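Local coordinates for 70 kDa protein (Xanthomonas sp., PDB 4B2N) that oxidatively cleaves rubber as a processive dioxygenase that carries two covalently attached c-type haems, at residues Pro582-His588 / Val628-Tyr634; Ile120-Trp124 / Gln136-Tyr141; Leu16-Asp20 / Tyr397-His401. The contacts are given in a common frame with arbitrary orientation. Residues are numbered along the deposited sequence.

Contact 1: residues Pro582-His588 / Val628-Tyr634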
loop_
_atom_site.group_PDB
_atom_site.type_symbol
_atom_site.label_atom_id
_atom_site.label_comp_id
_atom_site.label_asym_id
_atom_site.label_seq_id
_atom_site.Cartn_x
_atom_site.Cartn_y
_atom_site.Cartn_z
ATOM N N PRO A 582 -6.322 -11.280 25.615
ATOM C CA PRO A 582 -7.185 -10.450 24.741
ATOM C C PRO A 582 -8.362 -11.261 24.218
ATOM O O PRO A 582 -8.236 -12.480 23.995
ATOM C CB PRO A 582 -6.291 -10.106 23.548
ATOM C CG PRO A 582 -4.936 -10.689 23.839
ATOM C CD PRO A 582 -5.075 -11.704 24.948
ATOM N N PHE A 583 -9.465 -10.583 23.980
ATOM C CA PHE A 583 -10.599 -11.233 23.344
ATOM C C PHE A 583 -10.345 -11.439 21.847
ATOM O O PHE A 583 -10.241 -10.474 21.115
ATOM C CB PHE A 583 -11.869 -10.423 23.542
ATOM C CG PHE A 583 -13.061 -11.050 22.918
ATOM C CD1 PHE A 583 -13.465 -12.342 23.310
ATOM C CD2 PHE A 583 -13.800 -10.365 21.947
ATOM C CE1 PHE A 583 -14.577 -12.958 22.722
ATOM C CE2 PHE A 583 -14.915 -10.968 21.364
ATOM C CZ PHE A 583 -15.297 -12.256 21.750
ATOM N N LEU A 584 -10.253 -12.701 21.424
ATOM C CA LEU A 584 -9.836 -13.106 20.073
ATOM C C LEU A 584 -10.826 -14.152 19.492
ATOM O O LEU A 584 -10.608 -15.367 19.597
ATOM C CB LEU A 584 -8.397 -13.665 20.112
ATOM C CG LEU A 584 -7.292 -12.663 20.517
ATOM C CD1 LEU A 584 -5.981 -13.416 20.669
ATOM C CD2 LEU A 584 -7.101 -11.578 19.456
ATOM N N PRO A 585 -11.953 -13.699 18.934
ATOM C CA PRO A 585 -12.990 -14.693 18.533
ATOM C C PRO A 585 -12.559 -15.666 17.390
ATOM O O PRO A 585 -11.664 -15.349 16.596
ATOM C CB PRO A 585 -14.175 -13.787 18.154
ATOM C CG PRO A 585 -13.542 -12.485 17.731
ATOM C CD PRO A 585 -12.451 -12.323 18.769
ATOM N N CYS A 586 -13.152 -16.859 17.366
ATOM C CA CYS A 586 -12.871 -17.867 16.349
ATOM C C CYS A 586 -13.596 -17.551 15.047
ATOM O O CYS A 586 -13.339 -18.170 14.025
ATOM C CB CYS A 586 -13.260 -19.267 16.863
ATOM S SG CYS A 586 -12.221 -19.841 18.239
ATOM N N THR A 587 -14.515 -16.605 15.110
ATOM C CA THR A 587 -15.369 -16.240 13.993
ATOM C C THR A 587 -15.455 -14.776 13.869
ATOM O O THR A 587 -15.603 -14.076 14.904
ATOM C CB THR A 587 -16.880 -16.411 14.266
ATOM O OG1 THR A 587 -17.128 -16.926 15.584
ATOM C CG2 THR A 587 -17.511 -17.187 13.164
ATOM N N HIS A 588 -15.521 -14.319 12.618
ATOM C CA HIS A 588 -15.831 -12.918 12.376
ATOM C C HIS A 588 -17.160 -12.557 12.979
ATOM O O HIS A 588 -17.432 -11.400 13.216
ATOM C CB HIS A 588 -15.788 -12.542 10.887
ATOM C CG HIS A 588 -15.896 -11.038 10.654
ATOM N ND1 HIS A 588 -14.883 -10.160 11.001
ATOM C CD2 HIS A 588 -16.967 -10.249 10.157
ATOM C CE1 HIS A 588 -15.276 -8.891 10.712
ATOM N NE2 HIS A 588 -16.556 -8.940 10.203
ATOM N N VAL A 628 -2.986 -8.231 18.435
ATOM C CA VAL A 628 -2.715 -9.627 18.098
ATOM C C VAL A 628 -3.299 -9.874 16.708
ATOM O O VAL A 628 -4.403 -9.417 16.394
ATOM C CB VAL A 628 -3.374 -10.659 19.050
ATOM C CG1 VAL A 628 -3.074 -12.047 18.590
ATOM C CG2 VAL A 628 -2.831 -10.475 20.469
ATOM N N TYR A 629 -2.560 -10.556 15.846
ATOM C CA TYR A 629 -3.147 -10.820 14.540
ATOM C C TYR A 629 -4.123 -11.997 14.652
ATOM O O TYR A 629 -3.731 -13.091 15.076
ATOM C CB TYR A 629 -2.119 -11.155 13.471
ATOM C CG TYR A 629 -2.812 -11.227 12.099
ATOM C CD1 TYR A 629 -2.993 -10.063 11.320
ATOM C CD2 TYR A 629 -3.311 -12.433 11.613
ATOM C CE1 TYR A 629 -3.638 -10.120 10.094
ATOM C CE2 TYR A 629 -3.958 -12.495 10.373
ATOM C CZ TYR A 629 -4.101 -11.355 9.624
ATOM O OH TYR A 629 -4.759 -11.417 8.416
ATOM N N ASN A 630 -5.340 -11.779 14.176
ATOM C CA ASN A 630 -6.383 -12.787 14.181
ATOM C C ASN A 630 -6.815 -13.153 12.753
ATOM O O ASN A 630 -7.574 -12.395 12.094
ATOM C CB ASN A 630 -7.583 -12.309 14.968
ATOM C CG ASN A 630 -8.639 -13.424 15.134
ATOM O OD1 ASN A 630 -8.567 -14.492 14.479
ATOM N ND2 ASN A 630 -9.590 -13.197 16.023
ATOM N N SER A 631 -6.370 -14.325 12.297
ATOM C CA SER A 631 -6.689 -14.830 10.940
ATOM C C SER A 631 -8.185 -15.103 10.647
ATOM O O SER A 631 -8.569 -15.274 9.495
ATOM C CB SER A 631 -5.950 -16.162 10.667
ATOM O OG SER A 631 -4.639 -15.887 10.318
ATOM N N TYR A 632 -8.991 -15.241 11.699
ATOM C CA TYR A 632 -10.434 -15.475 11.605
ATOM C C TYR A 632 -11.303 -14.232 11.298
ATOM O O TYR A 632 -12.433 -14.382 10.903
ATOM C CB TYR A 632 -10.934 -16.201 12.861
ATOM C CG TYR A 632 -10.332 -17.548 12.956
ATOM C CD1 TYR A 632 -10.540 -18.460 11.933
ATOM C CD2 TYR A 632 -9.481 -17.905 14.014
ATOM C CE1 TYR A 632 -10.005 -19.721 11.980
ATOM C CE2 TYR A 632 -8.921 -19.184 14.067
ATOM C CZ TYR A 632 -9.195 -20.080 13.038
ATOM O OH TYR A 632 -8.656 -21.346 13.006
ATOM N N LEU A 633 -10.769 -13.029 11.403
ATOM C CA LEU A 633 -11.575 -11.877 11.037
ATOM C C LEU A 633 -11.742 -11.837 9.518
ATOM O O LEU A 633 -10.957 -12.455 8.766
ATOM C CB LEU A 633 -11.008 -10.544 11.604
ATOM C CG LEU A 633 -10.724 -10.571 13.122
ATOM C CD1 LEU A 633 -10.118 -9.198 13.443
ATOM C CD2 LEU A 633 -11.938 -10.842 13.995
ATOM N N TYR A 634 -12.791 -11.145 9.088
ATOM C CA TYR A 634 -13.113 -11.001 7.690
ATOM C C TYR A 634 -11.877 -10.503 6.917
ATOM O O TYR A 634 -11.326 -9.468 7.264
ATOM C CB TYR A 634 -14.249 -9.966 7.568
ATOM C CG TYR A 634 -14.772 -9.695 6.157
ATOM C CD1 TYR A 634 -14.179 -8.722 5.332
ATOM C CD2 TYR A 634 -15.875 -10.390 5.651
ATOM C CE1 TYR A 634 -14.682 -8.439 4.070
ATOM C CE2 TYR A 634 -16.351 -10.120 4.371
ATOM C CZ TYR A 634 -15.746 -9.172 3.597
ATOM O OH TYR A 634 -16.240 -8.913 2.352
HETATM O O HOH W 1 -14.487 -16.173 10.662
#

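Contact 2: residues Ile120-Trp124 / Gln136-Tyr141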
loop_
_atom_site.group_PDB
_atom_site.type_symbol
_atom_site.label_atom_id
_atom_site.label_comp_id
_atom_site.label_asym_id
_atom_site.label_seq_id
_atom_site.Cartn_x
_atom_site.Cartn_y
_atom_site.Cartn_z
ATOM N N ILE A 120 -3.833 15.191 23.006
ATOM C CA ILE A 120 -4.558 13.946 22.730
ATOM C C ILE A 120 -4.354 12.890 23.823
ATOM O O ILE A 120 -5.065 11.935 23.832
ATOM C CB ILE A 120 -4.101 13.303 21.360
ATOM C CG1 ILE A 120 -5.187 12.366 20.781
ATOM C CG2 ILE A 120 -2.697 12.704 21.468
ATOM C CD1 ILE A 120 -5.043 12.325 19.278
ATOM N N PHE A 121 -3.362 12.987 24.689
ATOM C CA PHE A 121 -3.308 12.065 25.867
ATOM C C PHE A 121 -4.657 12.134 26.630
ATOM O O PHE A 121 -5.007 11.184 27.321
ATOM C CB PHE A 121 -2.144 12.407 26.841
ATOM C CG PHE A 121 -2.143 13.816 27.323
ATOM C CD1 PHE A 121 -2.853 14.166 28.486
ATOM C CD2 PHE A 121 -1.420 14.813 26.615
ATOM C CE1 PHE A 121 -2.835 15.471 28.913
ATOM C CE2 PHE A 121 -1.427 16.129 27.031
ATOM C CZ PHE A 121 -2.152 16.474 28.161
ATOM N N LEU A 122 -5.374 13.282 26.582
ATOM C CA LEU A 122 -6.699 13.347 27.257
ATOM C C LEU A 122 -7.582 12.252 26.735
ATOM O O LEU A 122 -8.259 11.582 27.523
ATOM C CB LEU A 122 -7.415 14.692 27.099
ATOM C CG LEU A 122 -6.699 15.833 27.802
ATOM C CD1 LEU A 122 -7.357 17.158 27.408
ATOM C CD2 LEU A 122 -6.673 15.602 29.336
ATOM N N GLN A 123 -7.573 12.039 25.405
ATOM C CA GLN A 123 -8.380 11.010 24.773
ATOM C C GLN A 123 -7.895 9.607 25.087
ATOM O O GLN A 123 -8.607 8.614 24.894
ATOM C CB GLN A 123 -8.420 11.209 23.215
ATOM C CG GLN A 123 -9.448 12.304 22.825
ATOM C CD GLN A 123 -9.066 13.676 23.333
ATOM O OE1 GLN A 123 -7.882 14.127 23.236
ATOM N NE2 GLN A 123 -10.053 14.357 23.938
ATOM N N TRP A 124 -6.655 9.486 25.531
ATOM C CA TRP A 124 -6.180 8.141 25.962
ATOM C C TRP A 124 -6.623 7.880 27.394
ATOM O O TRP A 124 -6.388 6.801 27.912
ATOM C CB TRP A 124 -4.674 8.121 26.033
ATOM C CG TRP A 124 -3.929 8.508 24.781
ATOM C CD1 TRP A 124 -4.423 8.599 23.483
ATOM C CD2 TRP A 124 -2.540 8.885 24.699
ATOM N NE1 TRP A 124 -3.476 9.013 22.624
ATOM C CE2 TRP A 124 -2.287 9.178 23.283
ATOM C CE3 TRP A 124 -1.504 8.994 25.614
ATOM C CZ2 TRP A 124 -1.032 9.565 22.814
ATOM C CZ3 TRP A 124 -0.250 9.445 25.147
ATOM C CH2 TRP A 124 -0.007 9.675 23.772
ATOM N N GLN A 136 4.907 7.686 23.470
ATOM C CA GLN A 136 3.609 7.045 23.570
ATOM C C GLN A 136 2.745 7.208 22.313
ATOM O O GLN A 136 1.997 6.284 21.951
ATOM C CB GLN A 136 2.834 7.561 24.822
ATOM C CG GLN A 136 3.496 6.995 26.096
ATOM C CD GLN A 136 2.567 7.067 27.300
ATOM O OE1 GLN A 136 2.884 7.681 28.346
ATOM N NE2 GLN A 136 1.449 6.397 27.177
ATOM N N VAL A 137 2.876 8.373 21.650
ATOM C CA VAL A 137 2.164 8.530 20.389
ATOM C C VAL A 137 2.565 7.434 19.409
ATOM O O VAL A 137 1.683 6.811 18.820
ATOM C CB VAL A 137 2.330 9.900 19.741
ATOM C CG1 VAL A 137 1.665 9.956 18.352
ATOM C CG2 VAL A 137 1.766 10.955 20.673
ATOM N N SER A 138 3.865 7.243 19.232
ATOM C CA SER A 138 4.437 6.212 18.317
ATOM C C SER A 138 3.955 4.863 18.731
ATOM O O SER A 138 3.543 4.075 17.893
ATOM C CB SER A 138 5.980 6.236 18.379
ATOM O OG SER A 138 6.419 7.205 17.392
ATOM N N LYS A 139 4.059 4.573 20.021
ATOM C CA LYS A 139 3.670 3.244 20.497
ATOM C C LYS A 139 2.179 2.950 20.244
ATOM O O LYS A 139 1.834 1.928 19.676
ATOM C CB LYS A 139 3.956 3.104 21.995
ATOM C CG LYS A 139 5.406 2.798 22.342
ATOM C CD LYS A 139 5.559 3.027 23.856
ATOM C CE LYS A 139 6.911 2.676 24.332
ATOM N NZ LYS A 139 6.749 2.674 25.819
ATOM N N ARG A 140 1.311 3.897 20.646
ATOM C CA ARG A 140 -0.141 3.703 20.574
ATOM C C ARG A 140 -0.586 3.519 19.135
ATOM O O ARG A 140 -1.410 2.648 18.809
ATOM C CB ARG A 140 -0.873 4.934 21.146
ATOM C CG ARG A 140 -2.401 4.732 21.211
ATOM C CD ARG A 140 -2.955 5.937 21.924
ATOM N NE ARG A 140 -4.403 5.947 21.923
ATOM C CZ ARG A 140 -5.138 5.407 22.896
ATOM N NH1 ARG A 140 -4.508 4.791 23.913
ATOM N NH2 ARG A 140 -6.472 5.476 22.847
ATOM N N TYR A 141 -0.018 4.305 18.237
ATOM C CA TYR A 141 -0.606 4.341 16.908
ATOM C C TYR A 141 0.160 3.451 15.935
ATOM O O TYR A 141 -0.236 3.358 14.762
ATOM C CB TYR A 141 -0.676 5.777 16.391
ATOM C CG TYR A 141 -1.598 6.640 17.221
ATOM C CD1 TYR A 141 -2.944 6.246 17.467
ATOM C CD2 TYR A 141 -1.145 7.828 17.774
ATOM C CE1 TYR A 141 -3.769 7.028 18.302
ATOM C CE2 TYR A 141 -1.974 8.607 18.561
ATOM C CZ TYR A 141 -3.274 8.240 18.788
ATOM O OH TYR A 141 -4.018 9.076 19.619
HETATM O O HOH W 2 -6.187 4.663 26.186
#

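Contact 3: residues Leu16-Asp20 / Tyr397-His401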
loop_
_atom_site.group_PDB
_atom_site.type_symbol
_atom_site.label_atom_id
_atom_site.label_comp_id
_atom_site.label_asym_id
_atom_site.label_seq_id
_atom_site.Cartn_x
_atom_site.Cartn_y
_atom_site.Cartn_z
ATOM N N LEU A 16 28.027 -16.326 -15.732
ATOM C CA LEU A 16 27.330 -15.326 -14.845
ATOM C C LEU A 16 26.981 -15.756 -13.415
ATOM O O LEU A 16 26.714 -16.943 -13.173
ATOM C CB LEU A 16 26.036 -14.905 -15.527
ATOM C CG LEU A 16 25.988 -13.774 -16.553
ATOM C CD1 LEU A 16 26.855 -12.563 -16.200
ATOM C CD2 LEU A 16 26.346 -14.351 -17.903
ATOM N N PRO A 17 26.933 -14.794 -12.450
ATOM C CA PRO A 17 26.591 -15.200 -11.092
ATOM C C PRO A 17 25.128 -15.628 -10.874
ATOM O O PRO A 17 24.229 -15.270 -11.653
ATOM C CB PRO A 17 26.887 -13.936 -10.261
ATOM C CG PRO A 17 26.659 -12.819 -11.226
ATOM C CD PRO A 17 27.180 -13.342 -12.544
ATOM N N LEU A 18 24.910 -16.397 -9.815
ATOM C CA LEU A 18 23.562 -16.741 -9.358
ATOM C C LEU A 18 23.073 -15.607 -8.424
ATOM O O LEU A 18 21.921 -15.184 -8.496
ATOM C CB LEU A 18 23.562 -18.099 -8.611
ATOM C CG LEU A 18 23.696 -19.394 -9.414
ATOM C CD1 LEU A 18 23.984 -20.590 -8.536
ATOM C CD2 LEU A 18 22.498 -19.674 -10.311
ATOM N N LEU A 19 23.948 -15.116 -7.559
ATOM C CA LEU A 19 23.547 -14.117 -6.561
ATOM C C LEU A 19 23.666 -12.746 -7.207
ATOM O O LEU A 19 24.401 -12.558 -8.187
ATOM C CB LEU A 19 24.452 -14.209 -5.338
ATOM C CG LEU A 19 24.360 -15.543 -4.608
ATOM C CD1 LEU A 19 25.147 -15.477 -3.300
ATOM C CD2 LEU A 19 22.921 -15.995 -4.360
ATOM N N ASP A 20 22.920 -11.785 -6.693
ATOM C CA ASP A 20 23.002 -10.459 -7.180
ATOM C C ASP A 20 22.620 -9.502 -6.040
ATOM O O ASP A 20 21.557 -8.878 -6.091
ATOM C CB ASP A 20 21.964 -10.314 -8.276
ATOM C CG ASP A 20 21.961 -8.920 -8.914
ATOM O OD1 ASP A 20 22.908 -8.174 -8.778
ATOM O OD2 ASP A 20 21.046 -8.568 -9.624
ATOM N N TYR A 397 15.650 -13.301 -10.831
ATOM C CA TYR A 397 16.573 -12.427 -10.120
ATOM C C TYR A 397 18.013 -12.699 -10.485
ATOM O O TYR A 397 18.808 -11.797 -10.439
ATOM C CB TYR A 397 16.428 -12.513 -8.587
ATOM C CG TYR A 397 15.074 -12.054 -8.123
ATOM C CD1 TYR A 397 14.576 -10.828 -8.510
ATOM C CD2 TYR A 397 14.279 -12.880 -7.351
ATOM C CE1 TYR A 397 13.284 -10.423 -8.136
ATOM C CE2 TYR A 397 12.984 -12.536 -6.996
ATOM C CZ TYR A 397 12.498 -11.295 -7.366
ATOM O OH TYR A 397 11.228 -10.963 -6.996
ATOM N N SER A 398 18.337 -13.952 -10.764
ATOM C CA SER A 398 19.702 -14.417 -10.939
ATOM C C SER A 398 20.210 -13.926 -12.303
ATOM O O SER A 398 19.531 -14.183 -13.343
ATOM C CB SER A 398 19.694 -15.946 -10.854
ATOM O OG SER A 398 20.570 -16.530 -11.792
ATOM N N PRO A 399 21.351 -13.184 -12.316
ATOM C CA PRO A 399 21.830 -12.689 -13.611
ATOM C C PRO A 399 22.049 -13.834 -14.605
ATOM O O PRO A 399 21.832 -13.683 -15.790
ATOM C CB PRO A 399 23.176 -12.048 -13.247
ATOM C CG PRO A 399 22.984 -11.592 -11.834
ATOM C CD PRO A 399 22.223 -12.743 -11.211
ATOM N N ARG A 400 22.464 -14.979 -14.085
ATOM C CA ARG A 400 22.692 -16.149 -14.948
ATOM C C ARG A 400 21.401 -16.595 -15.642
ATOM O O ARG A 400 21.395 -16.806 -16.838
ATOM C CB ARG A 400 23.309 -17.288 -14.160
ATOM C CG ARG A 400 23.665 -18.495 -15.023
ATOM C CD ARG A 400 24.095 -19.719 -14.212
ATOM N NE ARG A 400 25.210 -19.436 -13.319
ATOM C CZ ARG A 400 25.704 -20.290 -12.425
ATOM N NH1 ARG A 400 25.202 -21.524 -12.292
ATOM N NH2 ARG A 400 26.695 -19.906 -11.641
ATOM N N HIS A 401 20.298 -16.682 -14.897
ATOM C CA HIS A 401 19.048 -17.069 -15.489
ATOM C C HIS A 401 18.481 -15.933 -16.279
ATOM O O HIS A 401 17.806 -16.168 -17.286
ATOM C CB HIS A 401 18.116 -17.531 -14.402
ATOM C CG HIS A 401 18.553 -18.822 -13.776
ATOM N ND1 HIS A 401 19.518 -18.890 -12.830
ATOM C CD2 HIS A 401 18.142 -20.115 -14.000
ATOM C CE1 HIS A 401 19.699 -20.152 -12.461
ATOM N NE2 HIS A 401 18.891 -20.914 -13.188
HETATM O O HOH W 3 18.578 -9.584 -9.341
#

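Contact 1: residues Pro582-His588 / Val628-Tyr634
A loop packs here against the turn that follows an edge strand: residues 582-588, between strand 570-571 and helix 593-596, run beside residues 628-634. A direct, almost linear hydrogen bond runs from Asn630 ND2 to Pro585 O at 3.0 Å. Apolar contacts support it at the Pro582 end of the segment, where the ring of Pro582 (CG) meets Val628 CG2 at 4.0 Å and Leu584 CD1 meets Val628 CG1 at 3.8 Å. Leu584, Val628, Asn630 and Tyr632 also touch residues of strand 536-538, so the loop and the turn both rest on this central strand. Strand 629-630 is an outer strand of a small three-stranded antiparallel sheet, ordered 570-571, 536-538, 629-630. It leaves the sheet through a type I turn, Asn630 to Leu633, in which Asn630 OD1 accepts from Tyr632 N at 2.9 Å, an Asx turn. The same amide thus shapes the turn with its oxygen and holds the loop with its nitrogen. Cys586, whose SG is disulfide-bonded to Cys574, brings its carbonyl O within 3.3 Å of Tyr632 CG. Beyond it a water links the backbones, accepting from His588 N at 2.9 Å and donating to Tyr632 O at 2.7 Å. At the far end Tyr634 CB sits 3.4 Å from the centroid of the His588 ring, a CH-pi contact over its face, and the Tyr634 ring follows edge-to-face, centroids 5.7 Å apart and planes at 50°. Tyr634 OH is hydrogen-bonded to His282 O, away from the loop.

Contact 2: residues Ile120-Trp124 / Gln136-Tyr141
Trp124 lays one face of its indole against the aliphatic part of Arg140, with Arg140 CD 3.5 Å from the centroid of the five-membered ring, a CH-pi contact. The arrangement is local helix-to-helix packing across a short connection: residues 120-124, an irregular helical turn with weak backbone bonds, meet helix 133-141. Eleven residues lie between the segments, the last three already in that helix, before Gln136, Val137, Arg140 and Tyr141 meet the indole. Arg140, all trans through chi3, stretches across the ring, so its guanidinium continues the overlap and Arg140 NE comes within 3.1 Å of Trp124 CD1. At the indole edge, Val137 CG2 packs 3.8 Å from Trp124 CZ2, and Trp124 NE1 donates to Tyr141 OH at 3.1 Å. Gln136 CB is 3.6 Å from Trp124 CZ3. Ile120 CD1, 3.4 Å from Tyr141 OH, closes in on the same hydroxyl. Helix 218-226 completes this buried site: its Asp224 forms a salt bridge with Arg140 NE and a hydrogen bond with Tyr141 OH, tying both residues to one carboxylate. The Tyr141 side chain is about 12 Å from a bound haem c, so the contact stands back from the cofactor. On the guanidinium side a water accepts from Arg140 NH1 at 2.8 Å and lies 2.8 Å from Trp124 O.

Contact 3: residues Leu16-Asp20 / Tyr397-His401
The N-terminal segment 16-20 is strapped over the first turn of helix 399-402, which begins shortly after the haem-binding Cys-X-X-Cys-His motif formed by Cys390, Cys393 and His394; Ser398 occupies the N-cap position. Two carbonyls of the segment receive the direct hydrogen bonds: Pro17 O from Arg400 N at 3.0 Å, at the open end of the helix, and Leu16 O from Arg400 NE at 2.9 Å, with a weak additional bond from Arg400 NH2 at 3.3 Å. Within 397-401, Ser398 OG and His401 ND1 share a hydrogen bond of 2.8 Å, while His401 NE2 is bonded to Glu369. Van der Waals contacts follow. Pro17 CG meets Pro399 CG at 3.9 Å, an apolar pair; Asp20 CB lies 3.8 Å from Pro399 CD, and Leu18 CG sits over the guanidinium face, 3.7 Å from Arg400 CZ. Leu18 CD2 approaches the imidazole edge, 3.6 Å from His401 CE1. A CA-H...O contact joins Ser398 CA to Leu18 O at 3.4 Å. The carboxylate of Asp20 makes a salt bridge with Lys414, and a water donates to Asp20 OD2 at 2.7 Å and to Tyr397 O at 2.5 Å.

The three contacts are separate, sharing no helix, strand or sheet. Along the chain 16-20 comes first, then both segments of contact 2, then 397-401, which completes contact 3; contact 1 follows towards the C-terminus. Contact 3 joins segments with 376 residues between them and brackets contact 2. Contacts 1 and 2 are nearest neighbours, their centres 24 Å apart and nearest atoms about 11 Å. Contact 3 lies 42 Å from contact 1 and 47 Å from contact 2, centre to centre, with contacts 2 and 3 on opposite sides of the chain's centre. Tyr634 of contact 1 and Tyr141 of contact 2 come near residues of the haem c #1 site, whereas contact 3 adjoins His394 of haem c #2.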